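Local atomic coordinates of pyocin S8 (Pseudomonas aeruginosa, PDB entry 6W0V), a protein that acts as a bacteriocin whose nuclease domain, the part present here, is an H-N-H DNase, bound in this crystal to its cognate immunity protein. Residues A[15-20]-A[64-69]; A[26-31]-A[113-118]; A[40-45]-A[107-112]; A[47-52]-A[77-82]. The protein carries 1 engineered substitution. One frame throughout, in Å; residues are numbered along the deposited sequence.

Contact 1 of 4, residues A[15-20]-A[64-69]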
# COMPACT_ATOMS: atom_id res chain seq x y z
N GLY A 15 9.84 0.69 -16.28
CA GLY A 15 9.27 1.97 -15.84
C GLY A 15 8.26 1.78 -14.71
O GLY A 15 8.43 0.84 -13.90
N ASN A 16 7.25 2.65 -14.67
CA ASN A 16 6.35 2.79 -13.50
C ASN A 16 5.33 1.66 -13.56
O ASN A 16 4.27 1.79 -14.20
CB ASN A 16 5.67 4.15 -13.43
CG ASN A 16 5.06 4.39 -12.07
OD1 ASN A 16 4.65 3.45 -11.39
ND2 ASN A 16 4.99 5.65 -11.67
N TRP A 17 5.68 0.57 -12.90
CA TRP A 17 4.95 -0.71 -13.02
C TRP A 17 3.46 -0.47 -12.73
O TRP A 17 2.63 -0.89 -13.53
CB TRP A 17 5.58 -1.71 -12.07
CG TRP A 17 4.74 -2.92 -11.86
CD1 TRP A 17 4.07 -3.65 -12.79
CD2 TRP A 17 4.51 -3.55 -10.60
NE1 TRP A 17 3.43 -4.69 -12.19
CE2 TRP A 17 3.68 -4.65 -10.85
CE3 TRP A 17 4.92 -3.27 -9.29
CZ2 TRP A 17 3.26 -5.50 -9.83
CZ3 TRP A 17 4.49 -4.10 -8.28
CH2 TRP A 17 3.68 -5.20 -8.55
N LEU A 18 3.14 0.18 -11.61
CA LEU A 18 1.74 0.26 -11.13
C LEU A 18 1.02 1.45 -11.75
O LEU A 18 -0.19 1.59 -11.48
CB LEU A 18 1.73 0.35 -9.61
CG LEU A 18 2.22 -0.91 -8.89
CD1 LEU A 18 1.90 -0.83 -7.42
CD2 LEU A 18 1.60 -2.16 -9.51
N ALA A 19 1.67 2.25 -12.60
CA ALA A 19 0.99 3.33 -13.35
C ALA A 19 -0.27 2.76 -14.01
O ALA A 19 -1.32 3.42 -13.95
CB ALA A 19 1.92 3.95 -14.36
N GLY A 20 -0.17 1.55 -14.58
CA GLY A 20 -1.28 0.89 -15.31
C GLY A 20 -2.26 0.19 -14.38
O GLY A 20 -3.31 -0.27 -14.89
N LYS A 64 11.47 1.84 -6.32
CA LYS A 64 11.78 3.28 -6.49
C LYS A 64 10.49 4.06 -6.81
O LYS A 64 10.49 5.26 -6.59
CB LYS A 64 12.85 3.49 -7.57
CG LYS A 64 12.38 3.28 -9.00
CD LYS A 64 13.50 3.50 -9.99
CE LYS A 64 13.06 3.30 -11.42
NZ LYS A 64 14.20 3.41 -12.36
N TYR A 65 9.44 3.39 -7.28
CA TYR A 65 8.15 4.04 -7.64
C TYR A 65 7.23 4.13 -6.43
O TYR A 65 6.08 4.54 -6.59
CB TYR A 65 7.49 3.30 -8.79
CG TYR A 65 8.22 3.50 -10.09
CD1 TYR A 65 8.08 4.68 -10.80
CD2 TYR A 65 9.11 2.55 -10.56
CE1 TYR A 65 8.77 4.89 -11.98
CE2 TYR A 65 9.80 2.74 -11.74
CZ TYR A 65 9.64 3.92 -12.45
OH TYR A 65 10.32 4.11 -13.61
N PHE A 66 7.73 3.72 -5.26
CA PHE A 66 7.00 3.76 -3.98
C PHE A 66 7.76 4.67 -3.05
O PHE A 66 9.02 4.68 -3.05
CB PHE A 66 6.86 2.39 -3.35
CG PHE A 66 6.12 1.42 -4.22
CD1 PHE A 66 6.80 0.73 -5.21
CD2 PHE A 66 4.75 1.24 -4.10
CE1 PHE A 66 6.13 -0.15 -6.04
CE2 PHE A 66 4.09 0.34 -4.92
CZ PHE A 66 4.78 -0.34 -5.89
N ARG A 67 7.00 5.42 -2.27
CA ARG A 67 7.60 6.31 -1.27
C ARG A 67 7.81 5.50 0.01
O ARG A 67 7.58 4.30 0.03
CB ARG A 67 6.78 7.59 -1.17
CG ARG A 67 6.64 8.32 -2.51
CD ARG A 67 7.88 9.07 -2.94
NE ARG A 67 9.09 8.25 -3.01
CZ ARG A 67 9.44 7.49 -4.04
NH1 ARG A 67 8.69 7.41 -5.13
NH2 ARG A 67 10.57 6.80 -3.98
N LYS A 68 8.32 6.13 1.05
CA LYS A 68 9.01 5.40 2.13
C LYS A 68 8.01 4.55 2.92
O LYS A 68 8.36 3.43 3.24
CB LYS A 68 9.76 6.39 3.01
CG LYS A 68 11.10 6.76 2.42
CD LYS A 68 11.85 7.80 3.20
CE LYS A 68 13.17 8.15 2.55
NZ LYS A 68 14.05 8.88 3.48
N THR A 69 6.84 5.07 3.26
CA THR A 69 5.88 4.28 4.07
C THR A 69 5.40 3.10 3.22
O THR A 69 5.37 2.00 3.76
CB THR A 69 4.76 5.13 4.66
OG1 THR A 69 4.12 5.84 3.60
CG2 THR A 69 5.29 6.07 5.71
O HOH W 1 4.88 6.05 -8.96
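Gly15 opens the contact with its peptide group, which lies along the phenolic end of Tyr65: the carbonyl O comes to 3.2 Å from CE2 of Tyr65, and Gly15 CA comes to 3.3 Å from Tyr65 OH. The chain then crosses the same ring at Asn16, whose CA stands 3.5 Å from the Tyr65 ring centroid and only 11° off the ring normal. That is a CH-pi contact over the face. The Asn16 side chain, with CG anti to the backbone N (chi1 -165°), runs on obliquely past the CD1-CE1 side of the ring. Its amide plane is tilted 31° from the ring, and CG reaches to within 3.3 Å of Tyr65 CD1. Asn16 ND2 then gives a hydrogen to a water at 2.7 Å, and that water donates to the carbonyl O of Tyr65, so the polar link between the segments is bridged by solvent. Trp17 meets Phe66 more loosely, CZ3 to CZ, and spends its NE1 on the carbonyl O of Pro28. Leu18 closes the series with both methyls in use: CD2 lies over the centre of the Trp17 ring, while CD1 touches the rim of Phe66 near its plane, 3.3 Å from CZ. In its surroundings, Trp17 packs on Phe52 and Val56 of helix 45-57, and Leu18 packs on Val27 and Val116 of the sheet. Phe66, just ahead of helix 68-75, leans on Val56 and Pro80, and at the start of that helix Lys68 N is hydrogen-bonded to Asp59 of the immunity protein. The loop 15-20 is thus wedged between sheet and helices.

Contact 2 of 4, residues A[26-31]-A[113-118]; sequences GVPIPS and NLRVMT
The backbones of 26-31 and 113-118 run antiparallel and pair at Val27 and Val116, a hydrogen-bonded pair with both bonds in the carbonyl planes: Val27 N to Val116 O at 2.8 Å and Val116 N to Val27 O at 2.7 Å. Gly26, with positive phi, passes so close to the partner strand that its CA lies 3.2 Å from Val116 O; a CB here would run into that oxygen and into Met117 CG. Past Pro28 and Arg115 the backbones diverge, and a water bridges them, accepting from Ile29 N and donating to Leu114 O. On the face bearing Pro28 and Arg115, the arginine chain bends at chi2 and chi3, folding its guanidinium back over the neighbouring strand. Pro28 N lies 3.3 Å above the centre of that plane, and Pro28 CD packs on the same face. At the edge, Arg115 NH1 gives a nearly straight bond (167°) to Gly26 O at 3.2 Å, approaching from above the carbonyl plane. The face bearing Val27 and Val116 is apolar. There Val27 CG2 meets Val116 CB, and Ile29 reaches over at about a right angle to Val116, bringing Ile29 CD1 to 3.7 Å from Val116 CG2, while its CG1 packs on Leu114 CB. Ile29 and Val116 pack on Phe52 and Leu114 on Phe48 of helix 45-57, while Val27 packs on Trp17. Strand 114-117 is probably the second strand of the H-N-H motif. The contact thus joins an apolar side to one where the Val27-Pro28 peptide and the proline ring cover a guanidinium whose charge Asp25, a long, weak ion pair, may partly balance.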
# COMPACT_ATOMS: atom_id res chain seq x y z
N GLY A 26 -5.56 -3.75 -15.10
CA GLY A 26 -4.42 -3.60 -14.18
C GLY A 26 -3.14 -4.01 -14.86
O GLY A 26 -3.08 -3.93 -16.10
N VAL A 27 -2.14 -4.42 -14.10
CA VAL A 27 -0.80 -4.69 -14.69
C VAL A 27 -0.41 -6.10 -14.33
O VAL A 27 -0.74 -6.59 -13.25
CB VAL A 27 0.25 -3.67 -14.24
CG1 VAL A 27 -0.09 -2.29 -14.78
CG2 VAL A 27 0.42 -3.63 -12.73
N PRO A 28 0.35 -6.76 -15.21
CA PRO A 28 0.82 -8.10 -14.91
C PRO A 28 1.88 -8.03 -13.81
O PRO A 28 2.34 -6.95 -13.43
CB PRO A 28 1.42 -8.56 -16.24
CG PRO A 28 1.91 -7.28 -16.87
CD PRO A 28 0.88 -6.24 -16.48
N ILE A 29 2.21 -9.18 -13.27
CA ILE A 29 3.28 -9.32 -12.26
C ILE A 29 4.59 -9.23 -13.01
O ILE A 29 4.79 -9.90 -14.01
CB ILE A 29 3.14 -10.65 -11.51
CG1 ILE A 29 1.73 -10.81 -10.93
CG2 ILE A 29 4.23 -10.80 -10.47
CD1 ILE A 29 1.11 -9.51 -10.43
N PRO A 30 5.52 -8.36 -12.58
CA PRO A 30 6.81 -8.25 -13.25
C PRO A 30 7.50 -9.61 -13.20
O PRO A 30 7.47 -10.28 -12.18
CB PRO A 30 7.56 -7.21 -12.43
CG PRO A 30 6.47 -6.42 -11.75
CD PRO A 30 5.38 -7.43 -11.45
N SER A 31 8.12 -9.98 -14.32
CA SER A 31 8.82 -11.27 -14.45
C SER A 31 9.84 -11.43 -13.32
O SER A 31 9.96 -12.55 -12.80
CB SER A 31 9.44 -11.40 -15.80
OG SER A 31 10.30 -10.32 -16.08
N ASN A 113 -1.98 -15.52 -13.65
CA ASN A 113 -3.41 -15.29 -13.37
C ASN A 113 -3.57 -14.03 -12.51
O ASN A 113 -4.70 -13.74 -12.09
CB ASN A 113 -4.05 -16.48 -12.67
CG ASN A 113 -5.56 -16.36 -12.64
OD1 ASN A 113 -6.16 -15.87 -13.60
ND2 ASN A 113 -6.17 -16.76 -11.54
N LEU A 114 -2.48 -13.32 -12.24
CA LEU A 114 -2.52 -12.17 -11.32
C LEU A 114 -2.34 -10.89 -12.09
O LEU A 114 -1.49 -10.82 -12.99
CB LEU A 114 -1.45 -12.31 -10.25
CG LEU A 114 -1.47 -13.64 -9.50
CD1 LEU A 114 -0.35 -13.66 -8.48
CD2 LEU A 114 -2.82 -13.88 -8.85
N ARG A 115 -3.10 -9.89 -11.68
CA ARG A 115 -2.91 -8.51 -12.14
C ARG A 115 -2.89 -7.65 -10.90
O ARG A 115 -3.68 -7.91 -10.00
CB ARG A 115 -4.08 -8.06 -13.01
CG ARG A 115 -4.27 -8.92 -14.23
CD ARG A 115 -3.04 -8.89 -15.07
NE ARG A 115 -2.91 -7.67 -15.85
CZ ARG A 115 -2.32 -7.65 -17.04
NH1 ARG A 115 -2.19 -6.52 -17.71
NH2 ARG A 115 -1.86 -8.77 -17.55
N VAL A 116 -2.04 -6.65 -10.87
CA VAL A 116 -2.15 -5.67 -9.77
C VAL A 116 -3.07 -4.56 -10.26
O VAL A 116 -2.94 -4.11 -11.40
CB VAL A 116 -0.78 -5.19 -9.30
CG1 VAL A 116 -0.93 -4.13 -8.23
CG2 VAL A 116 0.02 -6.38 -8.80
N MET A 117 -4.02 -4.21 -9.40
CA MET A 117 -5.07 -3.24 -9.72
C MET A 117 -5.20 -2.31 -8.54
O MET A 117 -4.99 -2.74 -7.41
CB MET A 117 -6.41 -3.94 -9.93
CG MET A 117 -6.37 -4.93 -11.04
SD MET A 117 -8.02 -5.54 -11.25
CE MET A 117 -7.92 -6.13 -12.94
N THR A 118 -5.61 -1.09 -8.79
CA THR A 118 -6.10 -0.23 -7.71
C THR A 118 -7.46 -0.77 -7.30
O THR A 118 -8.14 -1.42 -8.10
CB THR A 118 -6.19 1.21 -8.17
OG1 THR A 118 -7.15 1.21 -9.23
CG2 THR A 118 -4.84 1.73 -8.61
O HOH W 2 1.14 -11.68 -14.27

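Contact 3 of 4, residues A[40-45]-A[107-112]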
# COMPACT_ATOMS: atom_id res chain seq x y z
N LYS A 40 8.00 -21.59 -5.43
CA LYS A 40 8.05 -21.60 -3.96
C LYS A 40 6.70 -22.02 -3.43
O LYS A 40 5.67 -21.80 -4.12
CB LYS A 40 8.46 -20.23 -3.44
CG LYS A 40 9.84 -19.80 -3.89
CD LYS A 40 10.25 -18.51 -3.26
CE LYS A 40 11.69 -18.15 -3.57
NZ LYS A 40 11.99 -16.77 -3.15
N GLU A 41 6.71 -22.57 -2.23
CA GLU A 41 5.48 -22.91 -1.49
C GLU A 41 4.99 -21.62 -0.83
O GLU A 41 5.82 -20.84 -0.33
CB GLU A 41 5.72 -23.98 -0.43
CG GLU A 41 4.45 -24.34 0.32
CD GLU A 41 4.65 -25.13 1.60
OE1 GLU A 41 3.97 -26.15 1.76
OE2 GLU A 41 5.47 -24.70 2.44
N PHE A 42 3.69 -21.43 -0.87
CA PHE A 42 2.98 -20.39 -0.12
C PHE A 42 1.99 -21.07 0.80
O PHE A 42 1.37 -22.03 0.38
CB PHE A 42 2.35 -19.40 -1.08
CG PHE A 42 3.45 -18.75 -1.86
CD1 PHE A 42 4.14 -17.69 -1.31
CD2 PHE A 42 3.88 -19.30 -3.05
CE1 PHE A 42 5.20 -17.14 -2.01
CE2 PHE A 42 4.93 -18.74 -3.74
CZ PHE A 42 5.59 -17.66 -3.21
N LYS A 43 1.92 -20.62 2.03
CA LYS A 43 1.09 -21.30 3.05
C LYS A 43 -0.34 -20.79 2.93
O LYS A 43 -1.23 -21.40 3.49
CB LYS A 43 1.66 -21.04 4.44
CG LYS A 43 3.07 -21.57 4.64
CD LYS A 43 3.23 -22.99 4.17
CE LYS A 43 2.23 -23.93 4.81
NZ LYS A 43 2.39 -23.99 6.28
N SER A 44 -0.50 -19.65 2.28
CA SER A 44 -1.79 -18.94 2.22
C SER A 44 -1.66 -17.82 1.20
O SER A 44 -0.52 -17.50 0.78
CB SER A 44 -2.15 -18.36 3.54
OG SER A 44 -1.25 -17.32 3.86
N TRP A 45 -2.78 -17.23 0.87
CA TRP A 45 -2.78 -16.04 0.00
C TRP A 45 -1.97 -14.95 0.70
O TRP A 45 -1.13 -14.32 0.05
CB TRP A 45 -4.19 -15.57 -0.29
CG TRP A 45 -4.08 -14.36 -1.15
CD1 TRP A 45 -4.38 -13.07 -0.83
CD2 TRP A 45 -3.48 -14.34 -2.45
NE1 TRP A 45 -4.07 -12.26 -1.88
CE2 TRP A 45 -3.52 -13.00 -2.89
CE3 TRP A 45 -2.98 -15.32 -3.31
CZ2 TRP A 45 -3.04 -12.62 -4.13
CZ3 TRP A 45 -2.50 -14.93 -4.54
CH2 TRP A 45 -2.54 -13.60 -4.95
N ALA A 107 -6.33 -20.24 -10.76
CA ALA A 107 -5.19 -20.71 -9.95
C ALA A 107 -4.82 -19.58 -8.99
O ALA A 107 -4.55 -18.47 -9.47
CB ALA A 107 -4.04 -21.12 -10.83
N VAL A 108 -4.88 -19.85 -7.69
CA VAL A 108 -4.62 -18.83 -6.64
C VAL A 108 -3.19 -18.34 -6.82
O VAL A 108 -2.96 -17.13 -6.72
CB VAL A 108 -4.82 -19.40 -5.23
CG1 VAL A 108 -4.46 -18.36 -4.18
CG2 VAL A 108 -6.23 -19.92 -5.01
N TYR A 109 -2.25 -19.23 -7.04
CA TYR A 109 -0.81 -18.88 -7.01
C TYR A 109 -0.22 -18.92 -8.41
O TYR A 109 1.02 -18.94 -8.52
CB TYR A 109 -0.05 -19.80 -6.08
CG TYR A 109 -0.59 -19.85 -4.69
CD1 TYR A 109 -0.48 -18.75 -3.84
CD2 TYR A 109 -1.24 -20.97 -4.21
CE1 TYR A 109 -0.96 -18.80 -2.55
CE2 TYR A 109 -1.72 -21.04 -2.92
CZ TYR A 109 -1.58 -19.95 -2.09
OH TYR A 109 -2.06 -20.00 -0.82
N ASP A 110 -1.06 -18.93 -9.44
CA ASP A 110 -0.50 -18.78 -10.80
C ASP A 110 -0.30 -17.29 -11.03
O ASP A 110 -1.28 -16.54 -11.15
CB ASP A 110 -1.29 -19.43 -11.92
CG ASP A 110 -0.44 -19.38 -13.17
OD1 ASP A 110 -0.39 -18.30 -13.75
OD2 ASP A 110 0.26 -20.38 -13.51
N ILE A 111 0.96 -16.94 -11.10
CA ILE A 111 1.42 -15.53 -11.24
C ILE A 111 0.83 -14.96 -12.53
O ILE A 111 0.51 -13.78 -12.55
CB ILE A 111 2.94 -15.50 -11.20
CG1 ILE A 111 3.44 -15.98 -9.84
CG2 ILE A 111 3.46 -14.11 -11.53
CD1 ILE A 111 4.84 -16.47 -9.85
N ASP A 112 0.66 -15.76 -13.56
CA ASP A 112 0.13 -15.27 -14.86
C ASP A 112 -1.38 -15.06 -14.74
O ASP A 112 -1.95 -14.44 -15.65
CB ASP A 112 0.52 -16.21 -15.99
CG ASP A 112 2.03 -16.27 -16.13
OD1 ASP A 112 2.65 -15.20 -16.06
OD2 ASP A 112 2.56 -17.36 -16.28
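This is an aromatic packing contact with no direct hydrogen bond between its segments, joining the turn from strand 41-42 into helix 45-57 to the loop that precedes strand 114-117. Tyr109 carries most of it. Its CG is anti to the carbonyl carbon (chi1 -55°), which sends the ring into the bend formed by Phe42, Ser44 and Trp45. Phe42 CB meets CE1 of Tyr109 at 3.7 Å, whereas the two rings, with planes 23° apart, are slid so far past each other that their centroids stand 5.9 Å apart and they barely overlap. The phenol tip presses end-on against the backbone, with Ser44 C in the ring plane and 3.0 Å from Tyr109 OH. The nearby Ser44 O and Trp45 N are badly angled for bonding; the hydroxyl is instead hydrogen-bonded to Glu2 O, and Trp45 N to Asp1 OD1, so the N-terminal residues supply the polar partners. Val108 packs on Tyr109: CG1 lies 3.8 Å above the centre of that ring and also 3.5 Å from Trp45 CE3. With CG anti to its backbone N, the Trp45 side chain crosses Val108 obliquely, bringing CZ3 to 3.1 Å from Val108 O. That carbonyl takes a hydrogen bond from His98 NE2, and the imidazole of His98 also meets the Trp45 ring. Segment 107-112 is part of the connection between strands 95-98 and 114-117, consistent with the beta-beta-alpha H-N-H motif of His-Me finger nucleases, and rests on the N-terminal end of a helix capped by the Ser44 side chain.

Contact 4 of 4, residues A[47-52]-A[77-82]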
# COMPACT_ATOMS: atom_id res chain seq x y z
N ASP A 47 0.50 -15.24 2.69
CA ASP A 47 1.94 -15.54 2.58
C ASP A 47 2.42 -15.12 1.20
O ASP A 47 3.43 -14.43 1.05
CB ASP A 47 2.14 -17.02 2.82
CG ASP A 47 3.58 -17.46 2.74
OD1 ASP A 47 4.46 -16.61 2.88
OD2 ASP A 47 3.79 -18.64 2.57
N PHE A 48 1.67 -15.48 0.18
CA PHE A 48 2.04 -15.12 -1.20
C PHE A 48 2.06 -13.61 -1.33
O PHE A 48 2.99 -13.06 -1.89
CB PHE A 48 1.04 -15.72 -2.18
CG PHE A 48 1.34 -15.33 -3.60
CD1 PHE A 48 2.21 -16.08 -4.37
CD2 PHE A 48 0.78 -14.20 -4.14
CE1 PHE A 48 2.50 -15.71 -5.67
CE2 PHE A 48 1.07 -13.83 -5.44
CZ PHE A 48 1.91 -14.59 -6.21
N ARG A 49 0.99 -12.98 -0.87
CA ARG A 49 0.86 -11.51 -1.00
C ARG A 49 2.06 -10.88 -0.31
O ARG A 49 2.63 -9.92 -0.84
CB ARG A 49 -0.46 -11.04 -0.41
CG ARG A 49 -0.59 -9.53 -0.45
CD ARG A 49 -0.17 -8.93 0.86
NE ARG A 49 -1.16 -9.26 1.86
CZ ARG A 49 -0.97 -9.10 3.16
NH1 ARG A 49 -1.92 -9.40 4.02
NH2 ARG A 49 0.18 -8.61 3.59
N GLU A 50 2.40 -11.36 0.88
CA GLU A 50 3.53 -10.78 1.63
C GLU A 50 4.81 -10.97 0.83
O GLU A 50 5.57 -10.04 0.65
CB GLU A 50 3.68 -11.44 2.98
CG GLU A 50 2.61 -11.00 3.93
CD GLU A 50 2.80 -11.56 5.31
OE1 GLU A 50 3.78 -12.30 5.53
OE2 GLU A 50 1.96 -11.27 6.17
N GLN A 51 5.08 -12.18 0.36
CA GLN A 51 6.35 -12.43 -0.32
C GLN A 51 6.37 -11.62 -1.61
O GLN A 51 7.42 -11.18 -2.02
CB GLN A 51 6.51 -13.92 -0.57
CG GLN A 51 6.65 -14.68 0.74
CD GLN A 51 7.15 -16.07 0.49
OE1 GLN A 51 7.98 -16.29 -0.39
NE2 GLN A 51 6.61 -17.02 1.24
N PHE A 52 5.20 -11.46 -2.21
CA PHE A 52 5.03 -10.66 -3.44
C PHE A 52 5.52 -9.24 -3.16
O PHE A 52 6.43 -8.73 -3.83
CB PHE A 52 3.56 -10.71 -3.82
CG PHE A 52 3.20 -9.90 -5.02
CD1 PHE A 52 3.05 -8.53 -4.93
CD2 PHE A 52 3.00 -10.52 -6.24
CE1 PHE A 52 2.70 -7.80 -6.04
CE2 PHE A 52 2.64 -9.79 -7.35
CZ PHE A 52 2.50 -8.43 -7.25
N GLY A 77 5.82 -7.03 3.85
CA GLY A 77 4.88 -7.83 3.05
C GLY A 77 3.51 -7.19 2.99
O GLY A 77 2.57 -7.85 2.59
N LEU A 78 3.40 -5.92 3.37
CA LEU A 78 2.09 -5.23 3.40
C LEU A 78 1.85 -4.57 2.06
O LEU A 78 2.77 -3.96 1.49
CB LEU A 78 2.09 -4.18 4.50
CG LEU A 78 2.51 -4.70 5.86
CD1 LEU A 78 2.53 -3.56 6.86
CD2 LEU A 78 1.59 -5.80 6.33
N SER A 79 0.63 -4.72 1.56
CA SER A 79 0.19 -4.15 0.28
C SER A 79 0.36 -2.65 0.38
O SER A 79 -0.08 -2.04 1.34
CB SER A 79 -1.20 -4.51 -0.02
OG SER A 79 -1.34 -5.91 0.03
N PRO A 80 1.01 -2.03 -0.61
CA PRO A 80 1.12 -0.59 -0.62
C PRO A 80 -0.27 0.03 -0.82
O PRO A 80 -1.11 -0.48 -1.52
CB PRO A 80 2.04 -0.27 -1.79
CG PRO A 80 1.93 -1.47 -2.70
CD PRO A 80 1.63 -2.64 -1.79
N PHE A 81 -0.47 1.16 -0.17
CA PHE A 81 -1.65 1.99 -0.42
C PHE A 81 -1.55 2.55 -1.82
O PHE A 81 -0.45 2.93 -2.26
CB PHE A 81 -1.67 3.14 0.57
CG PHE A 81 -2.12 2.72 1.93
CD1 PHE A 81 -1.26 2.09 2.80
CD2 PHE A 81 -3.44 2.93 2.32
CE1 PHE A 81 -1.70 1.69 4.05
CE2 PHE A 81 -3.87 2.52 3.57
CZ PHE A 81 -3.00 1.90 4.43
N THR A 82 -2.69 2.64 -2.46
CA THR A 82 -2.81 3.36 -3.74
C THR A 82 -2.98 4.82 -3.40
O THR A 82 -3.34 5.16 -2.27
CB THR A 82 -4.00 2.89 -4.57
OG1 THR A 82 -5.21 3.33 -3.97
CG2 THR A 82 -4.05 1.39 -4.69
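Arg49 leaves helix 45-57 with CG anti to its backbone N (chi1 177°), then bends twice, at chi2 and chi3, so that the chain curls across loop 77-82. From CB the chain passes to CG, which lies 3.7 Å from Ser79 OG. CD is wedged between two oxygens, 3.3 Å from Ser79 OG and 3.4 Å from Gly77 O. NE passes Ser79 OG at 3.8 Å, CZ passes Gly77 O, and NH2 then delivers the one direct hydrogen bond between the segments, to Gly77 O at 2.7 Å. Gly77 O lies 2° out of the guanidinium plane, while NH2 sits above the carbonyl plane. Gly77 O is held a second time, weakly, by Glu50 CA, whose C-H points at it from 3.2 Å (162° at H). Backbone comes this close because Gly77 has no side chain: its CA is 3.5 Å from Glu50 CA, and a CB would collide with Glu50 CB. The glycine closes helix 68-75 in a Schellman motif, so the arginine grips a helix C-terminus, where a positive charge is probably welcome. Ser79 OG is hydrogen-bonded to Glu27 of the immunity protein, to which Arg49 makes a long, weak ion pair. Further along, Phe81 stacks on Phe51 of the immunity protein, consistent with the exosite at which immunity proteins bind colicin-type DNases.

How the contacts relate
Contact 2 lies nearest the chain's centre, 6 Å away, with the centres of the other three 13 to 14 Å from its own. Phe52 joins three of them: Trp17 CH2 lies 3.7 Å from Phe52 CZ, and Ile29 and Val116 of contact 2 also touch it; Phe48 likewise links contact 4 to Leu114 and to Phe42 and Tyr109 of contact 3. Contacts 1 and 3 are the far ends, 23 Å apart on opposite sides of the chain's centre. Asn113 ND2 is hydrogen-bonded to Ala107 O at 3.1 Å, which joins contacts 2 and 3, both on parts of the probable H-N-H motif, while contacts 1 and 4 border the immunity protein.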